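Local coordinates for protein acetolactate synthase, small subunit (Thermotoga maritima, PDB 2FGC) that is the small subunit of acetolactate synthase, an ACT-domain protein of two ferredoxin-like alpha-beta domains that forms a dimer and is probably regulatory, as in relatives, at residues V32-H37 with E85-Q90; A161-L166 with I174-I179. One frame throughout, in Å; residues are numbered along the deposited sequence.

How the contacts relate
From the N terminus, strand 28-37 supplies the first half of contact 1. The chain then runs through helix 42-51 and strands 56-64 and 70-79 before helix 83-91 comes back over the same strand, closing a loop of 47 residues. Contact 2 is much shorter in range: helix 156-165 and strand 171-183 follow one another directly, and 7 residues separate the two segments. The contacts neither nest nor cross, since the first closes before the second opens. Each joins the second helix of a βαββαβ domain to its sheet, contact 1 in the ACT domain and contact 2 in the C-terminal domain. Their centres lie about 27 Å apart, on opposite sides of the chain's centre.

Contact 1: residues V32-H37 with E85-Q90; sequences VSMLVH and EQIEKQ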
loop_
_atom_site.group_PDB
_atom_site.type_symbol
_atom_site.label_atom_id
_atom_site.label_comp_id
_atom_site.label_asym_id
_atom_site.label_seq_id
_atom_site.Cartn_x
_atom_site.Cartn_y
_atom_site.Cartn_z
ATOM N N VAL A 32 10.659 0.210 9.583
ATOM C CA VAL A 32 11.896 0.462 8.855
ATOM C C VAL A 32 11.637 0.761 7.369
ATOM O O VAL A 32 10.775 0.188 6.707
ATOM C CB VAL A 32 13.028 -0.575 9.191
ATOM C CG1 VAL A 32 12.495 -1.961 9.328
ATOM C CG2 VAL A 32 14.124 -0.542 8.205
ATOM N N SER A 33 12.340 1.737 6.866
ATOM C CA SER A 33 12.182 2.060 5.491
ATOM C C SER A 33 13.437 1.613 4.754
ATOM O O SER A 33 14.528 1.597 5.320
ATOM C CB SER A 33 11.967 3.559 5.374
ATOM O OG SER A 33 11.507 3.832 4.082
HETATM N N MSE A 34 13.307 1.243 3.494
HETATM C CA MSE A 34 14.415 0.615 2.853
HETATM C C MSE A 34 14.437 0.888 1.371
HETATM O O MSE A 34 13.434 0.734 0.713
HETATM C CB MSE A 34 14.219 -0.858 3.054
HETATM C CG MSE A 34 15.422 -1.613 3.021
HETATM SE SE MSE A 34 14.902 -3.472 3.488
HETATM C CE MSE A 34 14.146 -3.170 5.421
ATOM N N LEU A 35 15.598 1.230 0.832
ATOM C CA LEU A 35 15.702 1.617 -0.566
ATOM C C LEU A 35 16.354 0.446 -1.258
ATOM O O LEU A 35 17.400 0.012 -0.811
ATOM C CB LEU A 35 16.579 2.858 -0.663
ATOM C CG LEU A 35 16.251 4.008 -1.608
ATOM C CD1 LEU A 35 14.798 4.402 -1.571
ATOM C CD2 LEU A 35 17.116 5.208 -1.214
ATOM N N VAL A 36 15.727 -0.110 -2.296
ATOM C CA VAL A 36 16.282 -1.295 -2.967
ATOM C C VAL A 36 16.358 -1.096 -4.512
ATOM O O VAL A 36 15.436 -0.530 -5.116
ATOM C CB VAL A 36 15.504 -2.634 -2.576
ATOM C CG1 VAL A 36 15.153 -2.704 -1.054
ATOM C CG2 VAL A 36 14.226 -2.758 -3.330
ATOM N N HIS A 37 17.447 -1.542 -5.149
ATOM C CA HIS A 37 17.562 -1.501 -6.611
ATOM C C HIS A 37 16.384 -2.311 -7.163
ATOM O O HIS A 37 16.137 -3.416 -6.718
ATOM C CB HIS A 37 18.935 -2.044 -7.050
ATOM C CG HIS A 37 19.140 -2.085 -8.542
ATOM N ND1 HIS A 37 18.884 -1.004 -9.370
ATOM C CD2 HIS A 37 19.608 -3.074 -9.350
ATOM C CE1 HIS A 37 19.159 -1.336 -10.621
ATOM N NE2 HIS A 37 19.608 -2.584 -10.635
ATOM N N GLU A 85 18.601 -3.211 14.737
ATOM C CA GLU A 85 19.984 -3.557 14.405
ATOM C C GLU A 85 20.031 -4.796 13.536
ATOM O O GLU A 85 20.662 -4.806 12.489
ATOM C CB GLU A 85 20.827 -3.797 15.671
ATOM C CG GLU A 85 21.389 -2.539 16.350
ATOM C CD GLU A 85 20.324 -1.461 16.592
ATOM O OE1 GLU A 85 20.664 -0.267 16.431
ATOM O OE2 GLU A 85 19.153 -1.800 16.925
ATOM N N GLN A 86 19.347 -5.836 13.988
ATOM C CA GLN A 86 19.342 -7.115 13.313
ATOM C C GLN A 86 18.926 -6.996 11.869
ATOM O O GLN A 86 19.627 -7.433 10.983
ATOM C CB GLN A 86 18.428 -8.082 14.042
ATOM C CG GLN A 86 19.161 -8.943 15.026
ATOM C CD GLN A 86 19.885 -10.098 14.352
ATOM O OE1 GLN A 86 19.254 -11.047 13.856
ATOM N NE2 GLN A 86 21.216 -10.031 14.344
ATOM N N ILE A 87 17.782 -6.381 11.643
ATOM C CA ILE A 87 17.248 -6.194 10.317
ATOM C C ILE A 87 18.207 -5.417 9.435
ATOM O O ILE A 87 18.443 -5.803 8.299
ATOM C CB ILE A 87 15.932 -5.455 10.414
ATOM C CG1 ILE A 87 14.843 -6.444 10.753
ATOM C CG2 ILE A 87 15.612 -4.730 9.128
ATOM C CD1 ILE A 87 13.495 -5.819 10.845
ATOM N N GLU A 88 18.744 -4.327 9.977
ATOM C CA GLU A 88 19.796 -3.546 9.344
ATOM C C GLU A 88 20.951 -4.447 8.912
ATOM O O GLU A 88 21.182 -4.607 7.729
ATOM C CB GLU A 88 20.287 -2.460 10.304
ATOM C CG GLU A 88 21.089 -1.313 9.681
ATOM C CD GLU A 88 20.653 0.055 10.231
ATOM O OE1 GLU A 88 20.121 0.099 11.365
ATOM O OE2 GLU A 88 20.821 1.088 9.534
ATOM N N LYS A 89 21.639 -5.060 9.868
ATOM C CA LYS A 89 22.745 -5.965 9.570
ATOM C C LYS A 89 22.436 -6.949 8.434
ATOM O O LYS A 89 23.200 -7.044 7.491
ATOM C CB LYS A 89 23.168 -6.713 10.832
ATOM C CG LYS A 89 24.338 -7.649 10.644
ATOM C CD LYS A 89 24.582 -8.494 11.901
ATOM N N GLN A 90 21.309 -7.652 8.529
ATOM C CA GLN A 90 20.865 -8.694 7.562
ATOM C C GLN A 90 20.358 -8.206 6.197
ATOM O O GLN A 90 20.543 -8.892 5.194
ATOM C CB GLN A 90 19.725 -9.534 8.158
ATOM C CG GLN A 90 19.978 -10.072 9.550
ATOM C CD GLN A 90 21.160 -10.983 9.616
ATOM O OE1 GLN A 90 21.419 -11.741 8.685
ATOM N NE2 GLN A 90 21.898 -10.917 10.718
#
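Ile87 of the helix sets its branch methyl against two residues of the strand, Val32 and Met34, in the helix-on-sheet packing of the ACT domain, a βαββαβ ferredoxin-like fold. The side chains of Val32 and Ile87 cross obliquely, and their closest atoms are both branch methyls, Val32 CG1 and Ile87 CG2, 4.2 Å apart. The first torsion of Ile87 (chi1 -82°) places CG1 beside the backbone N and CG2 beside the carbonyl carbon, so that this short branch is the one closest to both strand residues. The longer arm also passes Val32, with Ile87 CD1 about 4.3 Å from Val32 CG1.

Met34, modelled as selenomethionine, approaches differently. Its chain leaves the strand extended as far as SE, then turns at chi3 (-62°), which brings the terminal methyl back toward Val32. Nothing polar bridges the segments: three buried residues meet by apolar contact alone, and the two segments bury 90 Å² together. Ile87 also packs on Val77 and Phe55. Met34 also touches Phe50 of helix 42-51, and therefore packs against both helices of the domain. The three methyls form a nearly even triangle: Met34 CE lies 4.3 Å from Ile87 CG2 and 4.4 Å from Val32 CG1.

Contact 2: residues A161-L166 with I174-I179; sequences AFINLL and IARTGI
Ile174 is the first residue of 174-179 to touch the helix segment. It and Ile163 reach toward each other tip to tip, with Ile174 CD1 4.0 Å from Ile163 CG2. The strand residue is held from outside as well, since Ile174 N donates a hydrogen bond to Glu66 of the second subunit. Ala175 pairs through its backbone with Leu117 of strand 110-121, as Thr177 does with Met115.

At Arg176 the packing changes character. Its chain bends at chi2 and chi3 (-138° and -129°), and the guanidinium offers one flat face to the other arm of Ile163: Ile163 CD1 lies 3.9 Å from Arg176 NE and 4.0 Å from Arg176 NH2. Beneath this methyl NE is buried and has no hydrogen-bond partner in the model. The other two nitrogens have hydrogen-bond partners close to the segments, and NH1 forms a salt bridge with Glu160, one turn before Ile163 on the same helix. Ile163 thus serves both partners, one through each branch.

Farther along, Thr177 OG1 donates to Gly178 O at 2.9 Å, meeting a lone pair of that oxygen in the carbonyl plane, and accepts from Met115 N. Ile179 N then bonds to Ser59 OG of the ACT domain. The last helix, packed on the outermost strand within this chain, which follows it, makes the closing αβ unit of a ferredoxin-like βαββαβ domain.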
loop_
_atom_site.group_PDB
_atom_site.type_symbol
_atom_site.label_atom_id
_atom_site.label_comp_id
_atom_site.label_asym_id
_atom_site.label_seq_id
_atom_site.Cartn_x
_atom_site.Cartn_y
_atom_site.Cartn_z
ATOM N N ALA A 161 -11.002 1.582 13.156
ATOM C CA ALA A 161 -12.199 2.107 13.815
ATOM C C ALA A 161 -13.318 2.273 12.771
ATOM O O ALA A 161 -14.478 1.935 13.012
ATOM C CB ALA A 161 -11.891 3.410 14.517
ATOM N N PHE A 162 -12.965 2.765 11.599
ATOM C CA PHE A 162 -13.957 2.955 10.543
ATOM C C PHE A 162 -14.580 1.610 10.075
ATOM O O PHE A 162 -15.809 1.434 10.077
ATOM C CB PHE A 162 -13.350 3.714 9.344
ATOM C CG PHE A 162 -14.319 3.850 8.216
ATOM C CD1 PHE A 162 -15.305 4.836 8.253
ATOM C CD2 PHE A 162 -14.328 2.948 7.184
ATOM C CE1 PHE A 162 -16.259 4.978 7.222
ATOM C CE2 PHE A 162 -15.307 3.059 6.136
ATOM C CZ PHE A 162 -16.273 4.106 6.174
ATOM N N ILE A 163 -13.719 0.669 9.680
ATOM C CA ILE A 163 -14.099 -0.689 9.325
ATOM C C ILE A 163 -14.950 -1.387 10.355
ATOM O O ILE A 163 -15.918 -2.058 10.006
ATOM C CB ILE A 163 -12.847 -1.512 9.009
ATOM C CG1 ILE A 163 -12.341 -1.118 7.620
ATOM C CG2 ILE A 163 -13.120 -3.049 9.118
ATOM C CD1 ILE A 163 -10.799 -1.523 7.346
ATOM N N ASN A 164 -14.611 -1.238 11.620
ATOM C CA ASN A 164 -15.416 -1.845 12.666
ATOM C C ASN A 164 -16.778 -1.233 12.878
ATOM O O ASN A 164 -17.695 -1.896 13.397
ATOM C CB ASN A 164 -14.632 -1.904 13.964
ATOM C CG ASN A 164 -13.441 -2.869 13.860
ATOM O OD1 ASN A 164 -13.501 -3.916 13.178
ATOM N ND2 ASN A 164 -12.350 -2.510 14.521
ATOM N N LEU A 165 -16.943 0.015 12.460
ATOM C CA LEU A 165 -18.226 0.678 12.629
ATOM C C LEU A 165 -19.247 0.310 11.549
ATOM O O LEU A 165 -20.463 0.633 11.658
ATOM C CB LEU A 165 -18.024 2.182 12.679
ATOM C CG LEU A 165 -17.499 2.678 14.017
ATOM C CD1 LEU A 165 -17.141 4.142 13.886
ATOM C CD2 LEU A 165 -18.524 2.503 15.115
ATOM N N LEU A 166 -18.785 -0.359 10.499
ATOM C CA LEU A 166 -19.732 -0.759 9.449
ATOM C C LEU A 166 -20.505 -2.035 9.835
ATOM O O LEU A 166 -19.961 -2.880 10.573
ATOM C CB LEU A 166 -19.013 -0.929 8.128
ATOM C CG LEU A 166 -18.364 0.342 7.605
ATOM C CD1 LEU A 166 -17.466 -0.038 6.420
ATOM C CD2 LEU A 166 -19.490 1.345 7.194
ATOM N N ILE A 174 -12.675 -5.907 1.234
ATOM C CA ILE A 174 -11.761 -4.928 1.812
ATOM C C ILE A 174 -10.412 -5.193 1.218
ATOM O O ILE A 174 -9.939 -6.370 1.239
ATOM C CB ILE A 174 -11.636 -5.018 3.325
ATOM C CG1 ILE A 174 -12.958 -4.651 3.990
ATOM C CG2 ILE A 174 -10.523 -4.066 3.823
ATOM C CD1 ILE A 174 -12.965 -4.880 5.532
ATOM N N ALA A 175 -9.800 -4.129 0.670
ATOM C CA ALA A 175 -8.423 -4.198 0.108
ATOM C C ALA A 175 -7.651 -3.048 0.693
ATOM O O ALA A 175 -8.031 -1.896 0.547
ATOM C CB ALA A 175 -8.424 -4.142 -1.445
ATOM N N ARG A 176 -6.512 -3.380 1.278
ATOM C CA ARG A 176 -5.804 -2.533 2.212
ATOM C C ARG A 176 -4.339 -2.503 1.822
ATOM O O ARG A 176 -3.797 -3.496 1.360
ATOM C CB ARG A 176 -5.891 -3.149 3.593
ATOM C CG ARG A 176 -6.999 -2.669 4.446
ATOM C CD ARG A 176 -6.463 -2.472 5.826
ATOM N NE ARG A 176 -7.265 -3.121 6.841
ATOM C CZ ARG A 176 -7.057 -2.969 8.139
ATOM N NH1 ARG A 176 -6.077 -2.196 8.562
ATOM N NH2 ARG A 176 -7.826 -3.589 9.012
ATOM N N THR A 177 -3.696 -1.368 2.025
ATOM C CA THR A 177 -2.251 -1.262 1.840
ATOM C C THR A 177 -1.682 -1.565 3.230
ATOM O O THR A 177 -2.416 -1.570 4.230
ATOM C CB THR A 177 -1.919 0.166 1.398
ATOM O OG1 THR A 177 -2.082 1.070 2.519
ATOM C CG2 THR A 177 -2.865 0.608 0.258
ATOM N N GLY A 178 -0.400 -1.810 3.367
ATOM C CA GLY A 178 0.094 -1.724 4.747
ATOM C C GLY A 178 0.317 -0.282 5.205
ATOM O O GLY A 178 -0.222 0.674 4.645
ATOM N N ILE A 179 1.165 -0.110 6.201
ATOM C CA ILE A 179 1.527 1.212 6.652
ATOM C C ILE A 179 2.645 1.798 5.770
ATOM O O ILE A 179 3.660 1.121 5.509
ATOM C CB ILE A 179 2.060 1.090 8.077
ATOM C CG1 ILE A 179 1.041 0.385 8.986
ATOM C CG2 ILE A 179 2.537 2.430 8.609
ATOM C CD1 ILE A 179 -0.194 1.219 9.299
#